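Local coordinates for protein BIM1 (Saccharomyces cerevisiae, PDB 2QJX), which binds microtubules and their plus ends as the budding-yeast member of the EB1 family, its calponin-homology domain being the part in this crystal, at residues E64-Y69 / K89-K94; K29-G34 / C93-N98. All blocks are in the same frame, centred on the assembly; numbering follows the deposited sequence.

Interaction 1 (E64-Y69 / K89-K94)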
# COMPACT_ATOMS: atom_id res chain seq x y z
N GLU A 64 3.78 -14.55 -1.50
CA GLU A 64 3.38 -13.52 -2.45
C GLU A 64 3.42 -12.15 -1.76
O GLU A 64 3.76 -11.15 -2.40
CB GLU A 64 1.96 -13.80 -2.99
CG GLU A 64 1.88 -15.07 -3.83
CD GLU A 64 0.48 -15.35 -4.34
OE1 GLU A 64 -0.45 -15.45 -3.51
OE2 GLU A 64 0.31 -15.48 -5.57
N PHE A 65 3.08 -12.10 -0.47
CA PHE A 65 3.13 -10.84 0.26
C PHE A 65 4.57 -10.36 0.28
O PHE A 65 4.86 -9.16 0.21
CB PHE A 65 2.69 -10.99 1.73
CG PHE A 65 1.34 -11.63 1.92
CD1 PHE A 65 0.43 -11.76 0.87
CD2 PHE A 65 0.96 -12.09 3.18
CE1 PHE A 65 -0.82 -12.33 1.06
CE2 PHE A 65 -0.29 -12.67 3.39
CZ PHE A 65 -1.18 -12.79 2.33
N GLN A 66 5.49 -11.32 0.41
CA GLN A 66 6.91 -11.02 0.47
C GLN A 66 7.36 -10.24 -0.77
O GLN A 66 8.17 -9.32 -0.67
CB GLN A 66 7.73 -12.30 0.58
CG GLN A 66 9.11 -12.09 1.20
CD GLN A 66 9.05 -11.81 2.69
OE1 GLN A 66 8.53 -12.62 3.47
NE2 GLN A 66 9.57 -10.66 3.11
N THR A 67 6.82 -10.63 -1.93
CA THR A 67 7.14 -9.97 -3.19
C THR A 67 6.62 -8.53 -3.17
O THR A 67 7.29 -7.62 -3.64
CB THR A 67 6.49 -10.71 -4.38
OG1 THR A 67 7.19 -11.94 -4.61
CG2 THR A 67 6.55 -9.86 -5.65
N ASN A 68 5.43 -8.34 -2.61
CA ASN A 68 4.87 -7.00 -2.54
C ASN A 68 5.75 -6.11 -1.68
O ASN A 68 6.01 -4.96 -2.03
CB ASN A 68 3.45 -7.04 -1.97
CG ASN A 68 2.49 -7.78 -2.86
OD1 ASN A 68 2.74 -7.94 -4.05
ND2 ASN A 68 1.37 -8.22 -2.30
N TYR A 69 6.22 -6.64 -0.56
CA TYR A 69 7.07 -5.86 0.31
C TYR A 69 8.44 -5.56 -0.30
O TYR A 69 9.01 -4.50 -0.04
CB TYR A 69 7.21 -6.55 1.67
CG TYR A 69 5.99 -6.34 2.53
CD1 TYR A 69 5.08 -7.37 2.77
CD2 TYR A 69 5.72 -5.08 3.07
CE1 TYR A 69 3.92 -7.14 3.51
CE2 TYR A 69 4.57 -4.84 3.81
CZ TYR A 69 3.68 -5.87 4.02
OH TYR A 69 2.53 -5.62 4.74
N LYS A 89 7.05 -7.49 10.72
CA LYS A 89 5.92 -7.14 11.58
C LYS A 89 4.60 -6.99 10.81
O LYS A 89 3.55 -7.46 11.26
CB LYS A 89 6.20 -5.82 12.32
CG LYS A 89 6.98 -5.97 13.62
CD LYS A 89 8.43 -6.36 13.39
CE LYS A 89 9.19 -6.43 14.71
NZ LYS A 89 10.63 -6.75 14.51
N LEU A 90 4.68 -6.36 9.65
CA LEU A 90 3.50 -6.11 8.82
C LEU A 90 2.93 -7.33 8.09
O LEU A 90 1.71 -7.51 8.01
CB LEU A 90 3.85 -5.04 7.78
CG LEU A 90 4.27 -3.67 8.31
CD1 LEU A 90 4.88 -2.85 7.18
CD2 LEU A 90 3.06 -2.96 8.90
N ILE A 91 3.83 -8.15 7.56
CA ILE A 91 3.44 -9.33 6.80
C ILE A 91 2.61 -10.35 7.58
O ILE A 91 1.96 -11.20 6.98
CB ILE A 91 4.69 -10.00 6.20
CG1 ILE A 91 4.30 -10.88 5.02
CG2 ILE A 91 5.41 -10.80 7.27
CD1 ILE A 91 5.50 -11.33 4.19
N ARG A 92 2.63 -10.26 8.90
CA ARG A 92 1.85 -11.19 9.71
C ARG A 92 0.41 -10.73 9.83
O ARG A 92 -0.41 -11.38 10.48
CB ARG A 92 2.47 -11.35 11.11
CG ARG A 92 3.70 -12.25 11.14
CD ARG A 92 4.06 -12.65 12.56
NE ARG A 92 5.10 -13.67 12.61
CZ ARG A 92 5.56 -14.22 13.73
NH1 ARG A 92 5.06 -13.85 14.90
NH2 ARG A 92 6.51 -15.15 13.68
N CYS A 93 0.10 -9.62 9.17
CA CYS A 93 -1.24 -9.05 9.17
C CYS A 93 -1.75 -8.69 10.56
O CYS A 93 -2.95 -8.79 10.82
CB CYS A 93 -2.21 -10.03 8.50
SG CYS A 93 -1.81 -10.41 6.78
N LYS A 94 -0.84 -8.28 11.44
CA LYS A 94 -1.22 -7.88 12.79
C LYS A 94 -1.83 -6.48 12.71
O LYS A 94 -1.35 -5.64 11.95
CB LYS A 94 0.02 -7.87 13.70
CG LYS A 94 -0.28 -7.59 15.16
CD LYS A 94 0.99 -7.65 16.01
CE LYS A 94 0.70 -7.31 17.47
NZ LYS A 94 1.91 -7.40 18.33

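Interaction 2 (K29-G34 / C93-N98)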
# COMPACT_ATOMS: atom_id res chain seq x y z
N LYS A 29 -11.08 -4.79 7.32
CA LYS A 29 -10.19 -4.71 8.47
C LYS A 29 -8.80 -4.22 8.09
O LYS A 29 -8.30 -4.51 7.01
CB LYS A 29 -10.05 -6.09 9.12
CG LYS A 29 -11.36 -6.68 9.60
CD LYS A 29 -11.14 -8.03 10.29
CE LYS A 29 -10.56 -9.06 9.34
NZ LYS A 29 -10.47 -10.41 9.98
N ILE A 30 -8.18 -3.48 9.01
CA ILE A 30 -6.84 -2.95 8.80
C ILE A 30 -5.87 -4.09 8.51
O ILE A 30 -4.95 -3.94 7.71
CB ILE A 30 -6.34 -2.18 10.05
CG1 ILE A 30 -7.16 -0.90 10.24
CG2 ILE A 30 -4.86 -1.89 9.92
CD1 ILE A 30 -7.02 0.09 9.11
N GLU A 31 -6.08 -5.22 9.17
CA GLU A 31 -5.22 -6.39 9.00
C GLU A 31 -5.03 -6.81 7.54
O GLU A 31 -3.98 -7.37 7.19
CB GLU A 31 -5.77 -7.59 9.79
CG GLU A 31 -5.69 -7.44 11.30
CD GLU A 31 -6.94 -6.85 11.92
OE1 GLU A 31 -7.46 -5.84 11.40
OE2 GLU A 31 -7.41 -7.39 12.95
N GLU A 32 -6.02 -6.54 6.70
CA GLU A 32 -5.94 -6.91 5.29
C GLU A 32 -4.82 -6.17 4.56
O GLU A 32 -4.39 -6.60 3.49
CB GLU A 32 -7.28 -6.64 4.59
CG GLU A 32 -8.40 -7.54 5.09
CD GLU A 32 -9.75 -7.18 4.50
OE1 GLU A 32 -9.92 -7.33 3.27
OE2 GLU A 32 -10.63 -6.74 5.27
N CYS A 33 -4.36 -5.07 5.12
CA CYS A 33 -3.28 -4.32 4.50
C CYS A 33 -1.95 -5.03 4.68
O CYS A 33 -0.94 -4.65 4.10
CB CYS A 33 -3.18 -2.91 5.09
SG CYS A 33 -4.57 -1.86 4.67
N GLY A 34 -1.95 -6.08 5.50
CA GLY A 34 -0.72 -6.81 5.74
C GLY A 34 -0.13 -7.48 4.51
O GLY A 34 1.05 -7.82 4.52
N CYS A 93 0.10 -9.62 9.17
CA CYS A 93 -1.24 -9.05 9.17
C CYS A 93 -1.75 -8.69 10.56
O CYS A 93 -2.95 -8.79 10.82
CB CYS A 93 -2.21 -10.03 8.50
SG CYS A 93 -1.81 -10.41 6.78
N LYS A 94 -0.84 -8.28 11.44
CA LYS A 94 -1.22 -7.88 12.79
C LYS A 94 -1.83 -6.48 12.71
O LYS A 94 -1.35 -5.64 11.95
CB LYS A 94 0.02 -7.87 13.70
CG LYS A 94 -0.28 -7.59 15.16
CD LYS A 94 0.99 -7.65 16.01
CE LYS A 94 0.70 -7.31 17.47
NZ LYS A 94 1.91 -7.40 18.33
N PHE A 95 -2.88 -6.23 13.48
CA PHE A 95 -3.58 -4.95 13.47
C PHE A 95 -2.76 -3.69 13.76
O PHE A 95 -2.69 -2.78 12.93
CB PHE A 95 -4.76 -4.98 14.45
CG PHE A 95 -5.50 -3.67 14.55
CD1 PHE A 95 -6.41 -3.30 13.57
CD2 PHE A 95 -5.25 -2.80 15.61
CE1 PHE A 95 -7.06 -2.07 13.64
CE2 PHE A 95 -5.90 -1.57 15.68
CZ PHE A 95 -6.80 -1.20 14.70
N GLN A 96 -2.15 -3.64 14.93
CA GLN A 96 -1.38 -2.46 15.34
C GLN A 96 -0.27 -2.01 14.40
O GLN A 96 -0.18 -0.82 14.09
CB GLN A 96 -0.80 -2.69 16.75
CG GLN A 96 -0.31 -1.43 17.43
CD GLN A 96 -1.37 -0.35 17.49
OE1 GLN A 96 -2.55 -0.64 17.69
NE2 GLN A 96 -0.95 0.90 17.33
N ASP A 97 0.56 -2.94 13.94
CA ASP A 97 1.67 -2.60 13.05
C ASP A 97 1.18 -2.00 11.74
O ASP A 97 1.72 -1.01 11.25
CB ASP A 97 2.50 -3.85 12.77
CG ASP A 97 3.01 -4.51 14.05
OD1 ASP A 97 4.03 -4.06 14.60
OD2 ASP A 97 2.37 -5.48 14.50
N ASN A 98 0.16 -2.62 11.16
CA ASN A 98 -0.40 -2.14 9.90
C ASN A 98 -1.16 -0.84 10.08
O ASN A 98 -1.17 0.01 9.19
CB ASN A 98 -1.27 -3.22 9.28
CG ASN A 98 -0.45 -4.32 8.66
OD1 ASN A 98 0.15 -4.12 7.61
ND2 ASN A 98 -0.39 -5.48 9.31

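Interaction 1 (E64-Y69 / K89-K94)
Ile91 meets Phe65, Gln66 and Tyr69 of one helical face. Its CG1 lies at the edge of the Phe65 ring, near the ring plane, and comes closest to CB of Phe65, at 3.7 Å. With CG1 anti to the backbone N (chi1 -159°), that atom is put against Phe65, and CD1 continues from it to Gln66. There CD1 of Ile91 rests 3.4 Å from OE1 of Gln66, whose chain bends at chi2. The side chains of Gln66 and Ile91 cross at about a right angle.

Tyr69 reaches across beside the main chain of Leu90 and Ile91. Its ring atom CE1 is 4.0 Å from CA of Ile91. The phenol oxygen OH lies 3.4 Å from CB of Leu90, and CE2 of the same ring touches CD1 of Leu90. Cys93 adds a sulfur-aromatic contact: its SG is 5.3 Å from the centre of the Phe65 ring and approaches it obliquely.

A type I beta turn from Leu90 to Cys93 sets Ile91 against helix 62-78. It is closed by the bond from Cys93 N to Leu90 O, 2.9 Å long. Cys93 has positive phi, and Lys94 stands at the N-cap position of helix 95-112. Farther out, Tyr69 OH is hydrogen-bonded to Gly34 O. The Tyr69 side chain also touches Val87 and Tyr39, and the hydroxyl lies near Asn98. The Phe65 side chain packs on Thr35 and Ala59 as well.

A phenylalanine in place of Tyr69 would probably leave the carbonyl of Gly34 without its hydroxyl partner and lose the contact with CB of Leu90. Within the calponin-homology domain, the two segments are thus joined mainly by van der Waals contact, most of it apolar, and the one buried hydroxyl at their border is satisfied by a third part of the chain.

Interaction 2 (K29-G34 / C93-N98)
Phe95 overlaps Ile30 through ring atoms CD1 and CE1, CE1 lying 3.6 Å from CG1 of Ile30. The contact joins two parts of the all-helical calponin-homology fold: the 3-10 segment 30-34 and the start of helix 95-112. The ring of Phe95 and the side chain of Ile30 cross obliquely. The Phe95 side chain also touches Arg12 of helix 12-23. Ile30 in turn packs on Arg12 and Leu16, and its CG2 lies beside CB of Asn98.

Glu31 borders the same ring. Its OE1 is at the ring edge, near the plane, 3.5 Å from CD1 of Phe95. The carboxylate and ring planes are turned 68° apart. Nearer the main chain, CG of Glu31 sits 3.1 Å from the carbonyl O of Cys93, a close approach. The bend at chi2 (92°) brings CD of Glu31 into contact with CB of Phe95.

Gly34 and Cys93 bring their backbones together, with CA atoms 4.1 Å apart. A side chain on Gly34 would point at Cys93, and a beta carbon there would clash with CA of Cys93. The SG of Cys93 touches CA of Gly34, and CB of Cys93 lies near the carbonyl O of Glu31.

Asn98 is buried next to Gly34, its OD1 lying 3.4 Å from CA of Gly34. Both ends of its amide are bonded. OD1 pairs with the hydroxyl of Tyr39, while ND2 gives bonds to Leu90 O and Lys94 O. The amide is therefore held from several parts of the chain, which probably fixes its rotation. The bond from Asn98 ND2 to Lys94 O is 2.8 Å long, with an N-H...O angle of 163°.

In the fold
Interactions 1 and 2 lie side by side in the calponin-homology domain, their centres 10 Å apart. Along the chain, segment 29-34 comes first, before helix 37-47. Segment 64-69 follows on helix 62-78. Both interactions end on residues 89-98, which run from helix 87-90 into helix 95-112, and they share Cys93 and Lys94 there. The outer bonds of the tyrosine and the asparagine cross from one interaction to the other. The short connection between the two helices therefore packs against helix 62-78 and the 3-10 segment together. This ties distant parts of the sequence into one compact unit of this microtubule-binding protein.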